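Local coordinates for protein beta-agarase D (Zobellia galactanivorans, PDB 4ASM) that cleaves the beta-1,4 linkages of agarose at random points along the chain, with retention of anomeric configuration, through its GH16 catalytic domain, at residues His83-Gly88 and Asn92-Arg97; Phe35-Asn40 and Met54-Lys59. All coordinates share one frame; numbering follows the deposited sequence.

In the fold
Two neighbouring contacts, about 11 Å apart between centres, show how a beta-sandwich enzyme joins regular and irregular chain. Interaction 1 is a beta hairpin, partly buried, in which backbone hydrogen bonds and a histidine-tryptophan stack share the work. Interaction 2 is smaller and buried: side chains of the calcium-binding loop 35-40 meet those of 54-59, which includes the short strand 56-57, and aromatic carbon does most of the touching. They meet at strand 84-87, where Val86 of interaction 1 probably accepts a hydrogen bond at O from N of Phe39 in interaction 2 (2.8 Å) and packs by CG1 against the loop. The first hairpin strand thus carries loop 35-40 along its other side.

Interaction 1 (His83-Gly88 and Asn92-Arg97); sequences HVAVSG and NIWASR
His83 and Trp94 form the aromatic part of this hairpin contact. Their rings make an offset stack, the imidazole and the five-membered ring of the indole lying 4.3 Å apart between centroids with planes at 21°, and Trp94 NE1 sits over the centre of the imidazole. The six-membered ring reaches back over the backbone, where His83 CA approaches its face in a CH-pi contact. Trp94 can do this because its CG stands between backbone N and carbonyl carbon (chi1 64°), folding the indole over the neighbouring strand. Ala85 CB meets the edge of the same indole, 3.9 Å from Trp94 CZ3.

Among the polar contacts, His83 NE2 and Ser96 OG lie 2.7 Å apart in a nearly straight hydrogen bond at the imidazole edge; Arg119 NE also bonds to that hydroxyl, so two partners fix it. A water links Ser87 O to Asn92 ND2, while Asn92 OD1 is held by Asn350.

The backbone supplies antiparallel pairing. Ala85 and Asn92 are a hydrogen-bonded pair, Asn92 N reaching Ala85 O at 2.7 Å, and Trp94 N donates to His83 O at 3.3 Å. Val84 and Ile93, a non-hydrogen-bonded pair, turn to the face opposite that of Ala85 and Asn92.

His83 to Gly88 probably belong to the substrate-binding site, as in related enzymes. Strand 90-96 pairs further with strands 112-125 and 350-362, and Phe346 meets Trp94 edge-to-face.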
# COMPACT_ATOMS: atom_id res chain seq x y z
N HIS A 83 -0.96 -18.85 -5.28
CA HIS A 83 -2.07 -18.03 -4.73
C HIS A 83 -2.31 -16.76 -5.56
O HIS A 83 -2.73 -15.74 -5.03
CB HIS A 83 -1.81 -17.71 -3.25
CG HIS A 83 -2.14 -18.84 -2.33
ND1 HIS A 83 -1.83 -20.16 -2.62
CD2 HIS A 83 -2.82 -18.86 -1.16
CE1 HIS A 83 -2.28 -20.93 -1.64
NE2 HIS A 83 -2.88 -20.17 -0.74
N VAL A 84 -2.09 -16.87 -6.87
CA VAL A 84 -2.20 -15.78 -7.82
C VAL A 84 -2.83 -16.37 -9.08
O VAL A 84 -2.39 -17.40 -9.55
CB VAL A 84 -0.80 -15.26 -8.24
CG1 VAL A 84 -0.92 -14.21 -9.34
CG2 VAL A 84 -0.03 -14.70 -7.03
N ALA A 85 -3.88 -15.72 -9.58
CA ALA A 85 -4.47 -16.12 -10.87
C ALA A 85 -5.11 -14.90 -11.52
O ALA A 85 -5.36 -13.87 -10.88
CB ALA A 85 -5.51 -17.20 -10.65
N VAL A 86 -5.37 -15.00 -12.82
CA VAL A 86 -6.18 -13.99 -13.50
C VAL A 86 -7.31 -14.75 -14.16
O VAL A 86 -7.06 -15.71 -14.89
CB VAL A 86 -5.36 -13.15 -14.52
CG1 VAL A 86 -6.21 -12.04 -15.15
CG2 VAL A 86 -4.14 -12.55 -13.82
N SER A 87 -8.55 -14.34 -13.87
CA SER A 87 -9.74 -14.97 -14.44
C SER A 87 -10.98 -14.18 -14.11
O SER A 87 -11.01 -13.46 -13.11
CB SER A 87 -9.91 -16.43 -13.98
OG SER A 87 -10.06 -16.49 -12.57
N GLY A 88 -11.99 -14.27 -14.97
CA GLY A 88 -13.28 -13.62 -14.69
C GLY A 88 -13.20 -12.11 -14.74
O GLY A 88 -14.08 -11.42 -14.22
N ASN A 92 -6.79 -12.26 -9.19
CA ASN A 92 -7.19 -12.89 -7.95
C ASN A 92 -5.92 -13.15 -7.14
O ASN A 92 -5.00 -13.79 -7.64
CB ASN A 92 -7.84 -14.27 -8.21
CG ASN A 92 -9.26 -14.19 -8.81
OD1 ASN A 92 -10.20 -14.72 -8.22
ND2 ASN A 92 -9.40 -13.57 -9.98
N ILE A 93 -5.86 -12.63 -5.91
CA ILE A 93 -4.76 -12.94 -5.00
C ILE A 93 -5.40 -13.31 -3.68
O ILE A 93 -6.13 -12.51 -3.10
CB ILE A 93 -3.79 -11.75 -4.83
CG1 ILE A 93 -2.99 -11.58 -6.11
CG2 ILE A 93 -2.80 -12.00 -3.68
CD1 ILE A 93 -2.00 -10.41 -6.09
N TRP A 94 -5.16 -14.53 -3.20
CA TRP A 94 -5.88 -14.99 -2.02
C TRP A 94 -4.97 -15.51 -0.93
O TRP A 94 -3.75 -15.57 -1.09
CB TRP A 94 -6.93 -16.04 -2.39
CG TRP A 94 -6.41 -17.31 -2.96
CD1 TRP A 94 -6.19 -18.48 -2.29
CD2 TRP A 94 -6.08 -17.57 -4.33
NE1 TRP A 94 -5.75 -19.46 -3.16
CE2 TRP A 94 -5.67 -18.92 -4.42
CE3 TRP A 94 -6.11 -16.79 -5.51
CZ2 TRP A 94 -5.27 -19.51 -5.62
CZ3 TRP A 94 -5.69 -17.38 -6.71
CH2 TRP A 94 -5.29 -18.73 -6.75
N ALA A 95 -5.60 -15.85 0.19
CA ALA A 95 -4.92 -16.41 1.33
C ALA A 95 -5.57 -17.73 1.70
O ALA A 95 -6.76 -17.93 1.45
CB ALA A 95 -5.02 -15.44 2.50
N SER A 96 -4.77 -18.61 2.31
CA SER A 96 -5.28 -19.87 2.84
C SER A 96 -4.38 -20.32 3.98
O SER A 96 -3.31 -19.74 4.20
CB SER A 96 -5.30 -20.95 1.75
OG SER A 96 -3.97 -21.34 1.41
N ARG A 97 -4.81 -21.36 4.71
CA ARG A 97 -3.97 -21.95 5.74
C ARG A 97 -3.95 -23.46 5.59
O ARG A 97 -4.96 -24.07 5.23
CB ARG A 97 -4.50 -21.59 7.13
CG ARG A 97 -4.47 -20.11 7.46
CD ARG A 97 -4.01 -19.90 8.90
NE ARG A 97 -3.94 -18.50 9.30
CZ ARG A 97 -4.93 -17.84 9.89
NH1 ARG A 97 -6.10 -18.44 10.12
NH2 ARG A 97 -4.74 -16.59 10.26
O HOH W 1 -12.39 -13.03 -10.87

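Interaction 2 (Phe35-Asn40 and Met54-Lys59); sequences FNYTFN and MKWYNK. With CA (calcium ion), chain B.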
# COMPACT_ATOMS: atom_id res chain seq x y z
N PHE A 35 -6.63 -7.06 -16.79
CA PHE A 35 -6.81 -8.42 -16.24
C PHE A 35 -7.98 -9.21 -16.83
O PHE A 35 -8.68 -9.90 -16.10
CB PHE A 35 -6.97 -8.36 -14.71
CG PHE A 35 -5.76 -7.83 -13.98
CD1 PHE A 35 -4.55 -8.50 -14.07
CD2 PHE A 35 -5.83 -6.69 -13.17
CE1 PHE A 35 -3.42 -8.05 -13.39
CE2 PHE A 35 -4.71 -6.23 -12.48
CZ PHE A 35 -3.51 -6.90 -12.59
N ASN A 36 -8.14 -9.17 -18.15
CA ASN A 36 -9.31 -9.82 -18.77
C ASN A 36 -9.01 -11.16 -19.45
O ASN A 36 -9.90 -11.81 -20.02
CB ASN A 36 -10.05 -8.81 -19.65
CG ASN A 36 -10.68 -7.69 -18.82
OD1 ASN A 36 -10.98 -7.87 -17.62
ND2 ASN A 36 -10.85 -6.52 -19.43
N TYR A 37 -7.78 -11.58 -19.28
CA TYR A 37 -7.25 -12.81 -19.84
C TYR A 37 -7.27 -13.91 -18.79
O TYR A 37 -7.71 -13.70 -17.65
CB TYR A 37 -5.82 -12.55 -20.34
CG TYR A 37 -4.88 -11.93 -19.30
CD1 TYR A 37 -4.84 -10.54 -19.11
CD2 TYR A 37 -4.06 -12.73 -18.52
CE1 TYR A 37 -3.98 -9.98 -18.16
CE2 TYR A 37 -3.23 -12.19 -17.56
CZ TYR A 37 -3.18 -10.81 -17.40
OH TYR A 37 -2.33 -10.28 -16.45
N THR A 38 -6.80 -15.10 -19.18
CA THR A 38 -6.69 -16.22 -18.27
C THR A 38 -5.23 -16.44 -17.91
O THR A 38 -4.37 -16.52 -18.79
CB THR A 38 -7.32 -17.51 -18.88
OG1 THR A 38 -8.73 -17.29 -19.03
CG2 THR A 38 -7.09 -18.72 -17.98
N PHE A 39 -4.95 -16.48 -16.61
CA PHE A 39 -3.70 -16.99 -16.09
C PHE A 39 -4.08 -17.98 -15.00
O PHE A 39 -4.61 -17.59 -13.95
CB PHE A 39 -2.82 -15.86 -15.53
CG PHE A 39 -1.65 -16.36 -14.71
CD1 PHE A 39 -0.74 -17.25 -15.26
CD2 PHE A 39 -1.49 -15.96 -13.39
CE1 PHE A 39 0.33 -17.74 -14.51
CE2 PHE A 39 -0.44 -16.46 -12.61
CZ PHE A 39 0.48 -17.35 -13.18
N ASN A 40 -3.86 -19.27 -15.25
CA ASN A 40 -4.16 -20.28 -14.25
C ASN A 40 -3.04 -20.36 -13.22
O ASN A 40 -1.86 -20.25 -13.58
CB ASN A 40 -4.44 -21.65 -14.88
CG ASN A 40 -5.78 -21.71 -15.59
OD1 ASN A 40 -5.82 -21.64 -16.82
ND2 ASN A 40 -6.88 -21.82 -14.84
N MET A 54 4.39 -10.16 -21.12
CA MET A 54 4.80 -10.46 -19.76
C MET A 54 4.62 -9.16 -19.01
O MET A 54 5.43 -8.24 -19.17
CB MET A 54 6.26 -10.86 -19.71
CG MET A 54 6.63 -12.01 -20.61
SD MET A 54 8.40 -11.94 -21.02
CE MET A 54 8.61 -13.65 -21.56
N LYS A 55 3.58 -9.05 -18.20
CA LYS A 55 3.37 -7.83 -17.43
C LYS A 55 3.71 -8.00 -15.95
O LYS A 55 3.97 -7.02 -15.28
CB LYS A 55 1.92 -7.37 -17.54
CG LYS A 55 1.56 -6.81 -18.89
CD LYS A 55 0.15 -6.28 -18.90
CE LYS A 55 -0.22 -5.74 -20.28
NZ LYS A 55 0.34 -4.37 -20.44
N TRP A 56 3.63 -9.23 -15.46
CA TRP A 56 3.84 -9.53 -14.05
C TRP A 56 4.61 -10.81 -13.88
O TRP A 56 4.66 -11.64 -14.80
CB TRP A 56 2.49 -9.74 -13.33
CG TRP A 56 1.48 -8.65 -13.52
CD1 TRP A 56 0.58 -8.55 -14.53
CD2 TRP A 56 1.27 -7.51 -12.68
NE1 TRP A 56 -0.19 -7.43 -14.38
CE2 TRP A 56 0.22 -6.76 -13.25
CE3 TRP A 56 1.85 -7.05 -11.48
CZ2 TRP A 56 -0.26 -5.56 -12.69
CZ3 TRP A 56 1.39 -5.87 -10.91
CH2 TRP A 56 0.33 -5.13 -11.52
N TYR A 57 5.18 -11.01 -12.70
CA TYR A 57 5.53 -12.35 -12.23
C TYR A 57 4.91 -12.62 -10.86
O TYR A 57 4.65 -11.68 -10.08
CB TYR A 57 7.03 -12.65 -12.28
CG TYR A 57 7.94 -11.65 -11.63
CD1 TYR A 57 8.45 -10.57 -12.34
CD2 TYR A 57 8.31 -11.78 -10.29
CE1 TYR A 57 9.30 -9.65 -11.75
CE2 TYR A 57 9.17 -10.86 -9.69
CZ TYR A 57 9.65 -9.80 -10.42
OH TYR A 57 10.50 -8.89 -9.81
N ASN A 58 4.68 -13.90 -10.57
CA ASN A 58 3.93 -14.32 -9.39
C ASN A 58 4.79 -14.46 -8.14
O ASN A 58 4.60 -15.40 -7.34
CB ASN A 58 3.12 -15.60 -9.68
CG ASN A 58 3.99 -16.79 -10.09
OD1 ASN A 58 5.19 -16.64 -10.37
ND2 ASN A 58 3.39 -17.98 -10.12
N LYS A 59 5.69 -13.50 -7.93
CA LYS A 59 6.56 -13.52 -6.78
C LYS A 59 6.86 -12.09 -6.32
O LYS A 59 6.74 -11.16 -7.10
CB LYS A 59 7.87 -14.28 -7.14
CG LYS A 59 8.83 -14.51 -5.99
CD LYS A 59 9.95 -15.44 -6.47
CE LYS A 59 10.99 -15.64 -5.39
NZ LYS A 59 11.90 -16.79 -5.73
CA CA B . -10.96 -6.35 -15.66
O HOH W 2 -13.25 -7.04 -16.04
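Phe35 and Trp56 bring two flat rings together without a true stack: the phenyl and the five-membered ring of the indole are inclined by 28°, but are slid so far apart, 5.3 Å between centroids, that they barely overlap. Trp56 CG lies anti to its carbonyl carbon (chi1 -52°), which sets the indole beside the far rim of the phenyl, Phe35 CE1 lying 3.4 Å from Trp56 NE1 and Phe35 CZ 3.5 Å from Trp56 CZ2. Tyr37 OH comes to 3.9 Å from Trp56 CD1. Asn58 ND2 stands at the edge of the Phe39 ring, near its plane, while the polar end of Asn58 has its strongest partner in Val46.

The indole N-H and the tyrosine hydroxyl share an acceptor, Asp33 OD2, while Asp33 OD1 takes the backbone N-H of Phe35. One carboxylate therefore ties the loop to the indole and helps fix how the indole and the Tyr37 ring are turned. With an alanine at Trp56, the rim of Phe35 is likely to lose its indole neighbour and Asp33 OD2 one of its donors.

Next to Phe35, Asn36 binds the calcium ion through OD1 at 2.5 Å, alongside a water, Asp9, Asp34, Gly89 and Asp354. Lys55 and Trp56 form a classic beta bulge opposite the single residue Phe48.

Mostly ring atoms thus meet across the contact, the polar ends of Tyr37 and Trp56 are joined through Asp33, and the neighbouring calcium ion holds the start of the loop to distant parts of the chain.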